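PDB 4GB5: SnoaL-like domain-containing protein from Kribbella flavida, which is of unknown function but carries a SnoaL-like domain of the NTF2 clan, whose cone-shaped alpha+beta fold commonly encloses a ligand-binding or catalytic pocket. Local coordinates for residues I43-V48 with V137-A141; I13-F17 with H82-I86; G111-W115 with N146-A150; A78-H82 with H94-R98. One frame throughout, in Å; residues are numbered along the deposited sequence.

Contact 1 (I43-V48 with V137-A141)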
loop_
_atom_site.group_PDB
_atom_site.type_symbol
_atom_site.label_atom_id
_atom_site.label_comp_id
_atom_site.label_asym_id
_atom_site.label_seq_id
_atom_site.Cartn_x
_atom_site.Cartn_y
_atom_site.Cartn_z
ATOM N N ILE A 43 18.689 9.117 -11.832
ATOM C CA ILE A 43 17.616 8.187 -12.113
ATOM C C ILE A 43 18.124 6.898 -12.736
ATOM O O ILE A 43 19.039 6.910 -13.525
ATOM C CB ILE A 43 16.568 8.804 -13.046
ATOM C CG1 ILE A 43 17.229 9.328 -14.292
ATOM C CG2 ILE A 43 15.845 9.942 -12.356
ATOM C CD1 ILE A 43 16.235 9.766 -15.369
ATOM N N ASP A 44 17.528 5.783 -12.335
ATOM C CA ASP A 44 17.857 4.496 -12.881
ATOM C C ASP A 44 16.592 3.677 -13.001
ATOM O O ASP A 44 16.062 3.113 -12.000
ATOM C CB ASP A 44 18.876 3.799 -11.984
ATOM C CG ASP A 44 19.223 2.389 -12.462
ATOM O OD1 ASP A 44 18.556 1.866 -13.388
ATOM O OD2 ASP A 44 20.150 1.781 -11.856
ATOM N N PHE A 45 16.083 3.599 -14.223
ATOM C CA PHE A 45 14.913 2.787 -14.526
ATOM C C PHE A 45 15.325 1.658 -15.457
ATOM O O PHE A 45 14.527 1.076 -16.175
ATOM C CB PHE A 45 13.825 3.661 -15.183
ATOM C CG PHE A 45 13.377 4.807 -14.300
ATOM C CD1 PHE A 45 12.682 4.564 -13.128
ATOM C CD2 PHE A 45 13.652 6.128 -14.641
ATOM C CE1 PHE A 45 12.278 5.614 -12.294
ATOM C CE2 PHE A 45 13.258 7.180 -13.800
ATOM C CZ PHE A 45 12.574 6.921 -12.636
ATOM N N GLU A 46 16.609 1.351 -15.459
ATOM C CA GLU A 46 17.167 0.394 -16.428
ATOM C C GLU A 46 16.475 -0.967 -16.432
ATOM O O GLU A 46 16.274 -1.566 -17.488
ATOM C CB GLU A 46 18.662 0.215 -16.185
ATOM C CG GLU A 46 19.330 -0.589 -17.288
ATOM C CD GLU A 46 20.848 -0.604 -17.172
ATOM O OE1 GLU A 46 21.390 -0.325 -16.076
ATOM O OE2 GLU A 46 21.507 -0.906 -18.195
ATOM N N SER A 47 16.105 -1.430 -15.239
ATOM C CA SER A 47 15.374 -2.693 -15.046
ATOM C C SER A 47 14.051 -2.758 -15.827
ATOM O O SER A 47 13.540 -3.843 -16.121
ATOM C CB SER A 47 15.132 -2.933 -13.556
ATOM O OG SER A 47 14.300 -4.064 -13.337
ATOM N N VAL A 48 13.519 -1.594 -16.177
ATOM C CA VAL A 48 12.309 -1.500 -16.971
ATOM C C VAL A 48 12.582 -0.986 -18.371
ATOM O O VAL A 48 12.010 -1.489 -19.349
ATOM C CB VAL A 48 11.303 -0.566 -16.342
ATOM C CG1 VAL A 48 10.143 -0.365 -17.305
ATOM C CG2 VAL A 48 10.824 -1.133 -15.049
ATOM N N VAL A 137 16.746 7.950 -7.608
ATOM C CA VAL A 137 15.640 7.004 -7.713
ATOM C C VAL A 137 16.103 5.813 -8.535
ATOM O O VAL A 137 16.644 6.000 -9.651
ATOM C CB VAL A 137 14.431 7.641 -8.420
ATOM C CG1 VAL A 137 13.275 6.663 -8.589
ATOM C CG2 VAL A 137 13.974 8.860 -7.664
ATOM N N LYS A 138 15.919 4.625 -8.003
ATOM C CA LYS A 138 16.242 3.418 -8.732
ATOM C C LYS A 138 15.100 2.433 -8.591
ATOM O O LYS A 138 14.723 2.061 -7.479
ATOM C CB LYS A 138 17.511 2.786 -8.232
ATOM C CG LYS A 138 17.818 1.454 -8.884
ATOM C CD LYS A 138 19.121 0.897 -8.351
ATOM C CE LYS A 138 19.486 -0.469 -8.923
ATOM N NZ LYS A 138 20.773 -0.965 -8.288
ATOM N N LEU A 139 14.544 2.005 -9.724
ATOM C CA LEU A 139 13.459 1.106 -9.750
ATOM C C LEU A 139 13.958 -0.226 -10.277
ATOM O O LEU A 139 14.479 -0.268 -11.370
ATOM C CB LEU A 139 12.391 1.650 -10.682
ATOM C CG LEU A 139 11.259 0.713 -11.072
ATOM C CD1 LEU A 139 10.478 0.359 -9.826
ATOM C CD2 LEU A 139 10.353 1.303 -12.176
ATOM N N THR A 140 13.757 -1.286 -9.508
ATOM C CA THR A 140 14.062 -2.670 -9.903
ATOM C C THR A 140 12.730 -3.430 -10.014
ATOM O O THR A 140 12.030 -3.616 -9.021
ATOM C CB THR A 140 14.983 -3.322 -8.868
ATOM O OG1 THR A 140 16.231 -2.621 -8.773
ATOM C CG2 THR A 140 15.307 -4.768 -9.289
ATOM N N ALA A 141 12.362 -3.877 -11.210
ATOM C CA ALA A 141 11.114 -4.596 -11.393
ATOM C C ALA A 141 11.257 -6.073 -11.049
ATOM O O ALA A 141 12.231 -6.709 -11.494
ATOM C CB ALA A 141 10.630 -4.477 -12.816
HETATM O O HOH W 1 16.924 -0.259 -12.715
#
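Two backbone hydrogen bonds join the end of strand 41-44 to the middle of strand 131-145 in parallel register. Asp44 N donates to Val137 O at 2.8 Å, and Leu139 N to Asp44 O at 3.0 Å. The strand of 43-48 then stops, and side chain replaces backbone: Ala141 N donates to Ser47 OG at 2.9 Å. Asp44 OD1 accepts from Glu46 N at 2.9 Å, which makes an Asx turn and bends the chain into the short helix 46-49. Water 1 fills the gap opened by this bend, donating to Asp44 OD1 and Leu139 O, both at 2.8 Å, and accepting from Ser47 N at 2.9 Å. Here strand 41-44 leaves the mixed sheet of the NTF2-like fold, while strand 131-145 runs on, paired on its other side with strand 114-128. Lys138 NZ is 4.5 Å from Asp44 OD2, too far for a salt bridge, and hydrogen-bonds a bound triethylene glycol, probably from the crystallisation liquor. Phe45 begins the apolar packing; its ring edge meets Leu139 CB (CD1 to CB 3.8 Å). Phe45 CE1 is 4.0 Å from Val137 CG1. Val48 CG2 touches Leu139 CD2 at 3.8 Å and Ala141 CB at 4.0 Å.

Contact 2 (I13-F17 with H82-I86)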
loop_
_atom_site.group_PDB
_atom_site.type_symbol
_atom_site.label_atom_id
_atom_site.label_comp_id
_atom_site.label_asym_id
_atom_site.label_seq_id
_atom_site.Cartn_x
_atom_site.Cartn_y
_atom_site.Cartn_z
ATOM N N ILE A 13 10.831 11.658 5.416
ATOM C CA ILE A 13 11.376 10.863 4.304
ATOM C C ILE A 13 10.286 9.933 3.788
ATOM O O ILE A 13 10.100 9.797 2.562
ATOM C CB ILE A 13 12.631 10.116 4.733
ATOM C CG1 ILE A 13 13.767 11.102 4.923
ATOM C CG2 ILE A 13 13.030 9.010 3.721
ATOM C CD1 ILE A 13 14.946 10.455 5.631
ATOM N N ILE A 14 9.548 9.276 4.675
ATOM C CA ILE A 14 8.451 8.416 4.220
ATOM C C ILE A 14 7.418 9.258 3.478
ATOM O O ILE A 14 6.931 8.848 2.410
ATOM C CB ILE A 14 7.868 7.552 5.365
ATOM C CG1 ILE A 14 8.908 6.547 5.795
ATOM C CG2 ILE A 14 6.579 6.828 4.931
ATOM C CD1 ILE A 14 8.602 5.757 7.023
ATOM N N GLU A 15 7.069 10.409 4.007
ATOM C CA GLU A 15 6.070 11.262 3.347
ATOM C C GLU A 15 6.522 11.668 1.972
ATOM O O GLU A 15 5.692 11.852 1.077
ATOM C CB GLU A 15 5.812 12.488 4.210
ATOM C CG GLU A 15 4.781 13.411 3.695
ATOM C CD GLU A 15 4.401 14.465 4.709
ATOM O OE1 GLU A 15 3.597 14.189 5.638
ATOM O OE2 GLU A 15 4.939 15.582 4.572
ATOM N N LEU A 16 7.823 11.823 1.737
ATOM C CA LEU A 16 8.289 12.163 0.392
ATOM C C LEU A 16 7.836 11.185 -0.642
ATOM O O LEU A 16 7.622 11.552 -1.811
ATOM C CB LEU A 16 9.806 12.163 0.266
ATOM C CG LEU A 16 10.538 13.393 0.680
ATOM C CD1 LEU A 16 12.017 13.146 0.591
ATOM C CD2 LEU A 16 10.161 14.526 -0.265
ATOM N N PHE A 17 7.689 9.920 -0.247
ATOM C CA PHE A 17 7.208 8.915 -1.183
ATOM C C PHE A 17 5.735 9.097 -1.525
ATOM O O PHE A 17 5.316 8.735 -2.622
ATOM C CB PHE A 17 7.502 7.501 -0.658
ATOM C CG PHE A 17 8.922 7.150 -0.800
ATOM C CD1 PHE A 17 9.344 6.436 -1.929
ATOM C CD2 PHE A 17 9.878 7.539 0.107
ATOM C CE1 PHE A 17 10.660 6.098 -2.122
ATOM C CE2 PHE A 17 11.201 7.243 -0.093
ATOM C CZ PHE A 17 11.614 6.500 -1.205
ATOM N N HIS A 82 8.424 0.865 3.563
ATOM C CA HIS A 82 9.634 1.697 3.582
ATOM C C HIS A 82 10.630 1.214 4.620
ATOM O O HIS A 82 10.286 1.052 5.787
ATOM C CB HIS A 82 9.282 3.168 3.841
ATOM C CG HIS A 82 8.127 3.644 3.033
ATOM N ND1 HIS A 82 6.828 3.320 3.373
ATOM C CD2 HIS A 82 8.059 4.427 1.934
ATOM C CE1 HIS A 82 6.016 3.895 2.507
ATOM N NE2 HIS A 82 6.732 4.542 1.607
ATOM N N VAL A 83 11.885 1.026 4.204
ATOM C CA VAL A 83 12.978 0.657 5.080
ATOM C C VAL A 83 13.993 1.785 4.936
ATOM O O VAL A 83 14.598 1.963 3.862
ATOM C CB VAL A 83 13.560 -0.654 4.646
ATOM C CG1 VAL A 83 14.735 -1.029 5.517
ATOM C CG2 VAL A 83 12.534 -1.784 4.642
ATOM N N VAL A 84 14.107 2.614 5.995
ATOM C CA VAL A 84 14.800 3.895 5.931
ATOM C C VAL A 84 16.014 3.846 6.827
ATOM O O VAL A 84 15.907 3.497 8.004
ATOM C CB VAL A 84 13.857 5.018 6.388
ATOM C CG1 VAL A 84 14.592 6.329 6.424
ATOM C CG2 VAL A 84 12.594 5.099 5.514
ATOM N N THR A 85 17.174 4.211 6.282
ATOM C CA THR A 85 18.393 4.305 7.051
ATOM C C THR A 85 18.923 5.703 6.933
ATOM O O THR A 85 19.150 6.159 5.828
ATOM C CB THR A 85 19.405 3.290 6.517
ATOM O OG1 THR A 85 18.774 1.988 6.463
ATOM C CG2 THR A 85 20.630 3.213 7.409
ATOM N N ILE A 86 19.096 6.402 8.056
ATOM C CA ILE A 86 19.460 7.806 8.049
ATOM C C ILE A 86 20.854 7.991 8.659
ATOM O O ILE A 86 21.190 7.360 9.671
ATOM C CB ILE A 86 18.472 8.625 8.868
ATOM C CG1 ILE A 86 17.070 8.444 8.284
ATOM C CG2 ILE A 86 18.879 10.088 8.894
ATOM C CD1 ILE A 86 15.954 8.926 9.221
#
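His82 has the most surface covered here, and it meets the helix through its imidazole ring. Ile14 CG2 sits over one face of that ring, 3.8 Å from its centroid and 8° off the normal, a clear CH-pi contact. The edge of the same ring is turned toward the face of Phe17 in an offset edge-to-face pair, with centroids 5.5 Å apart and planes at 66°. Ile14, second in buried area, also reaches the next inward residue of the strand: its CG1 is 4.0 Å from Val84 CG2. Ile13 continues the apolar row, with CG2 4.1 Å from Val84 CG1 and CD1 3.9 Å from Ile86 CG1. The alternation of the strand puts His82, Val84 and Ile86 toward the helix, whereas Val83 and Thr85 point away. The segment axes approach to 9.9 Å at 138°, so the helix runs obliquely antiparallel to the strand. Helix 6-25 covers this part of the sheet, since Ile13 and Phe17 also pack on Ile93 of strand 90-102, and Leu16 on Trp132 and Leu134 of strand 131-145.

Contact 3 (G111-W115 with N146-A150)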
loop_
_atom_site.group_PDB
_atom_site.type_symbol
_atom_site.label_atom_id
_atom_site.label_comp_id
_atom_site.label_asym_id
_atom_site.label_seq_id
_atom_site.Cartn_x
_atom_site.Cartn_y
_atom_site.Cartn_z
ATOM N N GLY A 111 -7.820 -4.906 -26.677
ATOM C CA GLY A 111 -6.822 -5.683 -25.974
ATOM C C GLY A 111 -6.609 -5.208 -24.552
ATOM O O GLY A 111 -7.393 -4.430 -24.006
ATOM N N PRO A 112 -5.538 -5.699 -23.924
ATOM C CA PRO A 112 -5.239 -5.276 -22.557
ATOM C C PRO A 112 -4.987 -3.789 -22.510
ATOM O O PRO A 112 -4.506 -3.206 -23.472
ATOM C CB PRO A 112 -3.985 -6.074 -22.212
ATOM C CG PRO A 112 -3.361 -6.395 -23.493
ATOM C CD PRO A 112 -4.466 -6.531 -24.497
ATOM N N ASP A 113 -5.297 -3.173 -21.378
ATOM C CA ASP A 113 -5.104 -1.748 -21.280
ATOM C C ASP A 113 -4.305 -1.314 -20.079
ATOM O O ASP A 113 -4.096 -0.137 -19.900
ATOM C CB ASP A 113 -6.424 -1.001 -21.325
ATOM C CG ASP A 113 -7.268 -1.190 -20.096
ATOM O OD1 ASP A 113 -6.898 -1.987 -19.231
ATOM O OD2 ASP A 113 -8.337 -0.523 -20.058
ATOM N N ARG A 114 -3.804 -2.248 -19.290
ATOM C CA ARG A 114 -3.118 -1.849 -18.062
ATOM C C ARG A 114 -1.725 -2.434 -17.992
ATOM O O ARG A 114 -1.541 -3.662 -18.009
ATOM C CB ARG A 114 -3.904 -2.243 -16.810
ATOM C CG ARG A 114 -3.374 -1.684 -15.492
ATOM C CD ARG A 114 -2.343 -2.583 -14.917
ATOM N NE ARG A 114 -2.890 -3.758 -14.247
ATOM C CZ ARG A 114 -2.656 -5.033 -14.551
ATOM N NH1 ARG A 114 -2.012 -5.400 -15.657
ATOM N NH2 ARG A 114 -3.180 -5.993 -13.782
ATOM N N TRP A 115 -0.733 -1.548 -17.950
ATOM C CA TRP A 115 0.659 -1.917 -17.782
ATOM C C TRP A 115 0.943 -1.885 -16.284
ATOM O O TRP A 115 0.827 -0.856 -15.629
ATOM C CB TRP A 115 1.574 -0.900 -18.507
ATOM C CG TRP A 115 3.029 -1.085 -18.260
ATOM C CD1 TRP A 115 3.738 -2.283 -18.102
ATOM C CD2 TRP A 115 4.006 -0.040 -18.160
ATOM N NE1 TRP A 115 5.080 -2.002 -17.909
ATOM C CE2 TRP A 115 5.247 -0.637 -17.921
ATOM C CE3 TRP A 115 3.933 1.352 -18.213
ATOM C CZ2 TRP A 115 6.406 0.113 -17.772
ATOM C CZ3 TRP A 115 5.069 2.076 -18.044
ATOM C CH2 TRP A 115 6.305 1.459 -17.860
ATOM N N ASN A 146 1.909 -6.747 -19.364
ATOM C CA ASN A 146 1.603 -5.908 -20.514
ATOM C C ASN A 146 2.647 -4.815 -20.765
ATOM O O ASN A 146 2.305 -3.719 -21.168
ATOM C CB ASN A 146 0.188 -5.328 -20.442
ATOM C CG ASN A 146 -0.867 -6.405 -20.276
ATOM O OD1 ASN A 146 -0.803 -7.447 -20.945
ATOM N ND2 ASN A 146 -1.809 -6.201 -19.368
ATOM N N ALA A 147 3.922 -5.160 -20.622
ATOM C CA ALA A 147 4.991 -4.182 -20.837
ATOM C C ALA A 147 4.994 -3.646 -22.263
ATOM O O ALA A 147 5.459 -2.523 -22.530
ATOM C CB ALA A 147 6.316 -4.787 -20.498
ATOM N N HIS A 148 4.464 -4.425 -23.201
ATOM C CA HIS A 148 4.400 -3.963 -24.591
ATOM C C HIS A 148 3.556 -2.690 -24.724
ATOM O O HIS A 148 3.720 -1.936 -25.682
ATOM C CB HIS A 148 3.836 -5.050 -25.508
ATOM C CG HIS A 148 2.362 -5.272 -25.344
ATOM N ND1 HIS A 148 1.830 -5.988 -24.295
ATOM C CD2 HIS A 148 1.306 -4.866 -26.092
ATOM C CE1 HIS A 148 0.514 -6.020 -24.402
ATOM N NE2 HIS A 148 0.169 -5.349 -25.488
ATOM N N LEU A 149 2.648 -2.443 -23.783
ATOM C CA LEU A 149 1.837 -1.223 -23.826
ATOM C C LEU A 149 2.653 0.046 -23.531
ATOM O O LEU A 149 2.279 1.144 -23.942
ATOM C CB LEU A 149 0.683 -1.322 -22.813
ATOM C CG LEU A 149 -0.345 -2.431 -23.050
ATOM C CD1 LEU A 149 -1.486 -2.417 -21.999
ATOM C CD2 LEU A 149 -0.915 -2.276 -24.419
ATOM N N ALA A 150 3.732 -0.095 -22.776
ATOM C CA ALA A 150 4.611 1.039 -22.506
ATOM C C ALA A 150 5.264 1.511 -23.799
ATOM O O ALA A 150 5.684 2.656 -23.903
ATOM C CB ALA A 150 5.653 0.666 -21.481
#
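Pro112 opens the contact, with CB 3.6 Å from Asn146 ND2, CG at the edge of the His148 ring (4.0 Å to CE1), and O 3.5 Å from Leu149 CD1. At Asp113 the side chain turns away, but the backbone carbon C lies 3.6 Å from Leu149 CD1. Arg114 gives the one hydrogen bond between the segments: Asn146 ND2 donates to Arg114 O at 2.9 Å, nearly straight at 169°. Its guanidinium forms a salt bridge with Glu145 and lies near a bound phosphate, probably from the crystallisation liquor. Trp115 has the largest covered area. Ala150 CB sits over the six-membered ring of Trp115, 3.5 Å from the centroid and 2° off the normal, a CH-pi contact. Trp115 CD1 is 3.6 Å from Ala147 CA, and NE1 hydrogen-bonds Gln144. The C-terminal turn and short, weakly bonded helix 148-151 fold back from the end of strand 131-145 onto the start of strand 114-128, its antiparallel neighbour. There Trp115 stacks on His101 of strand 90-102, and Leu149 touches Leu103.

Contact 4 (A78-H82 with H94-R98)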
loop_
_atom_site.group_PDB
_atom_site.type_symbol
_atom_site.label_atom_id
_atom_site.label_comp_id
_atom_site.label_asym_id
_atom_site.label_seq_id
_atom_site.Cartn_x
_atom_site.Cartn_y
_atom_site.Cartn_z
ATOM N N ALA A 78 1.309 2.586 -5.753
ATOM C CA ALA A 78 1.138 2.205 -4.359
ATOM C C ALA A 78 2.509 1.847 -3.814
ATOM O O ALA A 78 3.071 0.786 -4.149
ATOM C CB ALA A 78 0.190 1.036 -4.275
ATOM N N ILE A 79 3.050 2.714 -2.980
ATOM C CA ILE A 79 4.410 2.558 -2.412
ATOM C C ILE A 79 4.262 2.218 -0.936
ATOM O O ILE A 79 3.608 2.932 -0.164
ATOM C CB ILE A 79 5.244 3.815 -2.633
ATOM C CG1 ILE A 79 5.174 4.217 -4.108
ATOM C CG2 ILE A 79 6.673 3.643 -2.130
ATOM C CD1 ILE A 79 5.944 5.460 -4.445
ATOM N N THR A 80 4.874 1.102 -0.548
ATOM C CA THR A 80 4.677 0.540 0.765
ATOM C C THR A 80 5.968 -0.022 1.320
ATOM O O THR A 80 6.975 -0.174 0.594
ATOM C CB THR A 80 3.663 -0.623 0.694
ATOM O OG1 THR A 80 4.160 -1.668 -0.167
ATOM C CG2 THR A 80 2.351 -0.172 0.189
ATOM N N GLY A 81 6.001 -0.355 2.607
ATOM C CA GLY A 81 7.121 -1.141 3.115
ATOM C C GLY A 81 8.447 -0.412 3.205
ATOM O O GLY A 81 9.502 -1.007 3.025
ATOM N N HIS A 82 8.424 0.865 3.563
ATOM C CA HIS A 82 9.634 1.697 3.582
ATOM C C HIS A 82 10.630 1.214 4.620
ATOM O O HIS A 82 10.286 1.052 5.787
ATOM C CB HIS A 82 9.282 3.168 3.841
ATOM C CG HIS A 82 8.127 3.644 3.033
ATOM N ND1 HIS A 82 6.828 3.320 3.373
ATOM C CD2 HIS A 82 8.059 4.427 1.934
ATOM C CE1 HIS A 82 6.016 3.895 2.507
ATOM N NE2 HIS A 82 6.732 4.542 1.607
ATOM N N HIS A 94 14.655 1.765 0.928
ATOM C CA HIS A 94 14.178 0.651 0.128
ATOM C C HIS A 94 12.684 0.563 0.315
ATOM O O HIS A 94 12.198 0.620 1.462
ATOM C CB HIS A 94 14.847 -0.640 0.565
ATOM C CG HIS A 94 14.225 -1.872 0.013
ATOM N ND1 HIS A 94 14.621 -2.405 -1.198
ATOM C CD2 HIS A 94 13.286 -2.704 0.508
ATOM C CE1 HIS A 94 13.921 -3.510 -1.434
ATOM N NE2 HIS A 94 13.076 -3.688 -0.433
ATOM N N ALA A 95 11.942 0.403 -0.757
ATOM C CA ALA A 95 10.486 0.288 -0.623
ATOM C C ALA A 95 9.913 -0.617 -1.681
ATOM O O ALA A 95 10.518 -0.804 -2.741
ATOM C CB ALA A 95 9.787 1.679 -0.651
ATOM N N HIS A 96 8.715 -1.117 -1.418
ATOM C CA HIS A 96 7.919 -1.789 -2.445
ATOM C C HIS A 96 7.130 -0.772 -3.266
ATOM O O HIS A 96 6.653 0.249 -2.740
ATOM C CB HIS A 96 6.891 -2.694 -1.775
ATOM C CG HIS A 96 7.378 -4.052 -1.407
ATOM N ND1 HIS A 96 8.456 -4.280 -0.566
ATOM C CD2 HIS A 96 6.931 -5.278 -1.784
ATOM C CE1 HIS A 96 8.659 -5.584 -0.466
ATOM N NE2 HIS A 96 7.747 -6.212 -1.194
ATOM N N VAL A 97 6.970 -1.071 -4.549
ATOM C CA VAL A 97 6.087 -0.319 -5.422
ATOM C C VAL A 97 5.274 -1.206 -6.312
ATOM O O VAL A 97 5.774 -2.155 -6.904
ATOM C CB VAL A 97 6.878 0.744 -6.261
ATOM C CG1 VAL A 97 7.968 0.164 -7.064
ATOM C CG2 VAL A 97 5.912 1.549 -7.175
ATOM N N ARG A 98 3.996 -0.851 -6.417
ATOM C CA ARG A 98 3.079 -1.417 -7.396
ATOM C C ARG A 98 2.538 -0.278 -8.236
ATOM O O ARG A 98 1.786 0.572 -7.709
ATOM C CB ARG A 98 1.962 -2.160 -6.675
ATOM C CG ARG A 98 0.987 -2.862 -7.646
ATOM C CD ARG A 98 -0.020 -3.721 -6.895
ATOM N NE ARG A 98 -0.711 -4.601 -7.780
ATOM C CZ ARG A 98 -1.694 -4.274 -8.603
ATOM N NH1 ARG A 98 -2.163 -3.034 -8.638
ATOM N NH2 ARG A 98 -2.245 -5.190 -9.348
HETATM O O HOH W 2 10.067 -3.075 1.267
#
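Four backbone hydrogen bonds hold the antiparallel strands together. Ala78 N donates to Arg98 O at 2.8 Å and Arg98 N to Ala78 O at 2.9 Å. Thr80 N donates to His96 O at 2.9 Å and His96 N to Thr80 O at 2.8 Å. Between these hydrogen-bonded pairs lies the non-hydrogen-bonded pair Ile79 and Val97. The ladder is interrupted by a beta bulge at Gly81, whose positive phi favours glycine, and His82, opposite Ala95; pairing resumes at Val83 with His94. At the bulge water 2 lies 2.8 Å from Gly81 O and 2.7 Å from His96 ND1, linking the strands. Apolar packing lies on the Ile79 and Val97 face: Ile79 CG1 is 4.1 Å from Val97 CG2, and Ile79 CG2 is 4.0 Å from Ala95 CB. Phe17 and Tyr20 of helix 6-25 touch Ile79. The opposite face carries Ala78, Thr80, His96 and Arg98. His96 hydrogen-bonds Asp25 of the second subunit, Arg98 forms a salt bridge with Glu100 of that subunit, and Thr80 packs on Thr80 of both other subunits. The arrangement is a long beta hairpin of the curved NTF2-like sheet, with one face under a helix and the other forming the interface of a trimer.

In the fold
All share one mixed sheet. Contact 4 is the buried one, contact 2 is partly buried, and contacts 1 and 3 lie at the surface. Contacts 2 and 4 share His82 and strand 74-87, and both touch the second subunit. Contact 4 is built on antiparallel backbone pairing, whereas contact 2 is side-chain packing of a helix on the same strand. Contact 1 mixes short parallel pairing with water and a serine hydroxyl, where a strand gives way to a helix. Contact 3 combines Trp115, Pro112 and Leu149 packing with one asparagine hydrogen bond. Val48 of contact 1 packs on Trp115 of contact 3, and Leu139 of contact 1 on Val97 of contact 4.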